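Local coordinates for UPF0342 protein yheA (Bacillus subtilis, PDB 2OEE), which is of unknown function but is a small helical UPF0342-family protein, probably related to the YlbF/YmcA group of competence regulators, at residues Leu28-Val32 against Lys82-Leu86. Residues are numbered along the deposited sequence; the frame is centred on the assembly and turned at random.
Sequences LYDEV and KISQL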
loop_
_atom_site.group_PDB
_atom_site.type_symbol
_atom_site.label_atom_id
_atom_site.label_comp_id
_atom_site.label_asym_id
_atom_site.label_seq_id
_atom_site.Cartn_x
_atom_site.Cartn_y
_atom_site.Cartn_z
ATOM N N LEU A 28 11.795 18.584 8.185
ATOM C CA LEU A 28 13.059 17.832 8.225
ATOM C C LEU A 28 13.703 17.725 6.847
ATOM O O LEU A 28 14.928 17.845 6.696
ATOM C CB LEU A 28 12.824 16.414 8.781
ATOM C CG LEU A 28 12.755 16.337 10.304
ATOM C CD1 LEU A 28 12.219 14.991 10.762
ATOM C CD2 LEU A 28 14.158 16.607 10.892
ATOM N N TYR A 29 12.872 17.467 5.839
ATOM C CA TYR A 29 13.333 17.369 4.480
ATOM C C TYR A 29 13.961 18.697 4.027
ATOM O O TYR A 29 15.030 18.701 3.427
ATOM C CB TYR A 29 12.172 16.955 3.563
ATOM C CG TYR A 29 12.575 16.741 2.142
ATOM C CD1 TYR A 29 13.079 15.521 1.723
ATOM C CD2 TYR A 29 12.466 17.773 1.203
ATOM C CE1 TYR A 29 13.452 15.319 0.401
ATOM C CE2 TYR A 29 12.846 17.581 -0.127
ATOM C CZ TYR A 29 13.339 16.349 -0.505
ATOM O OH TYR A 29 13.724 16.124 -1.800
ATOM N N ASP A 30 13.287 19.805 4.322
ATOM C CA ASP A 30 13.762 21.140 3.942
ATOM C C ASP A 30 15.026 21.525 4.723
ATOM O O ASP A 30 15.933 22.123 4.169
ATOM C CB ASP A 30 12.678 22.175 4.220
ATOM C CG ASP A 30 11.507 22.073 3.240
ATOM O OD1 ASP A 30 11.632 21.376 2.223
ATOM O OD2 ASP A 30 10.467 22.686 3.521
ATOM N N GLU A 31 15.058 21.157 6.003
ATOM C CA GLU A 31 16.202 21.385 6.875
ATOM C C GLU A 31 17.449 20.671 6.367
ATOM O O GLU A 31 18.536 21.280 6.273
ATOM C CB GLU A 31 15.865 20.960 8.300
ATOM C CG GLU A 31 16.864 21.423 9.297
ATOM C CD GLU A 31 16.574 20.955 10.693
ATOM O OE1 GLU A 31 15.419 20.542 10.989
ATOM O OE2 GLU A 31 17.532 21.014 11.494
ATOM N N VAL A 32 17.290 19.399 5.994
ATOM C CA VAL A 32 18.374 18.640 5.390
ATOM C C VAL A 32 18.820 19.265 4.064
ATOM O O VAL A 32 20.032 19.381 3.794
ATOM C CB VAL A 32 18.022 17.116 5.265
ATOM C CG1 VAL A 32 18.965 16.389 4.331
ATOM C CG2 VAL A 32 18.066 16.443 6.663
ATOM N N LYS A 82 20.758 14.668 12.190
ATOM C CA LYS A 82 19.615 15.295 11.529
ATOM C C LYS A 82 19.111 14.437 10.367
ATOM O O LYS A 82 17.899 14.275 10.187
ATOM C CB LYS A 82 19.993 16.665 10.986
ATOM C CG LYS A 82 19.050 17.847 11.236
ATOM C CD LYS A 82 17.724 17.562 11.990
ATOM C CE LYS A 82 17.959 18.037 13.437
ATOM N NZ LYS A 82 16.772 18.249 14.327
ATOM N N ILE A 83 20.017 13.925 9.541
ATOM C CA ILE A 83 19.598 13.025 8.453
ATOM C C ILE A 83 18.898 11.778 9.013
ATOM O O ILE A 83 17.931 11.280 8.421
ATOM C CB ILE A 83 20.779 12.603 7.556
ATOM C CG1 ILE A 83 21.328 13.822 6.790
ATOM C CG2 ILE A 83 20.367 11.479 6.572
ATOM C CD1 ILE A 83 22.669 13.532 6.088
ATOM N N SER A 84 19.385 11.283 10.149
ATOM C CA SER A 84 18.785 10.093 10.772
ATOM C C SER A 84 17.360 10.384 11.200
ATOM O O SER A 84 16.513 9.511 11.084
ATOM C CB SER A 84 19.574 9.635 12.007
ATOM O OG SER A 84 20.829 9.123 11.597
ATOM N N GLN A 85 17.134 11.598 11.700
ATOM C CA GLN A 85 15.787 12.078 12.093
ATOM C C GLN A 85 14.828 12.134 10.905
ATOM O O GLN A 85 13.668 11.731 11.014
ATOM C CB GLN A 85 15.867 13.444 12.781
ATOM C CG GLN A 85 16.506 13.387 14.188
ATOM C CD GLN A 85 16.548 14.718 14.907
ATOM O OE1 GLN A 85 15.894 15.694 14.517
ATOM N NE2 GLN A 85 17.352 14.780 15.963
ATOM N N LEU A 86 15.319 12.648 9.775
ATOM C CA LEU A 86 14.566 12.607 8.520
ATOM C C LEU A 86 14.240 11.160 8.083
ATOM O O LEU A 86 13.089 10.862 7.733
ATOM C CB LEU A 86 15.316 13.384 7.408
ATOM C CG LEU A 86 14.784 13.236 5.970
ATOM C CD1 LEU A 86 13.300 13.707 5.865
ATOM C CD2 LEU A 86 15.689 13.987 4.990
HETATM O O HOH W 1 14.642 19.886 13.426
#
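L28 and L86 bring their CA atoms to 5.4 Å of each other where two helical turns, 28-32 and 82-86, run roughly antiparallel, their axes 9.4 Å apart at closest and their directions 149° apart. L86 lies against L28, Y29 and V32 of the other helix. Its side chain swings out opposite the backbone N (chi1 170°), which carries CG toward helix 20-34, and the two methyls take different partners: CD1 lies against the backbone and CB of Y29 and near CB of L28, while CD2 packs 3.8 Å from CG2 of V32. That same V32 methyl also faces CG1 of I83, one turn back along the helix. L28 lies across K82 and Q85, its CD1 3.6 Å from the carbonyl O of Q85 and its CD2 near CD of K82 and CB of Q85.

Toward the more exposed edge of the contact, the interactions turn polar. The K82 chain, bent at chi2 and chi3, crosses E31 at about a right angle, and its CD passes 3.5 Å from OE2 of E31. The ammonium does not close a salt bridge, since NZ stays 4.0 Å from OE2; instead a water accepts from NZ and donates to OE1 of E31 at 2.6 Å, linking the two groups. NZ also gives a hydrogen bond of 2.7 Å to OE1 of Q85, tilted 34° from the carbonyl plane. A methionine in place of K82 would probably leave E31 without the nearby positive charge, the bridging water without a donor, and OE1 of Q85 without its lysine partner, though E81 still holds the amide's other end.

On the buried side, F42 of helix 36-48 packs on V32 and L86, and Y112 of the second subunit meets Y29 and L86. The whole illustrates antiparallel helix packing in an all-helical protein, an aliphatic seam beside a water-mediated charge pair, joining helices 20-34 and 81-104 beside the dimer interface.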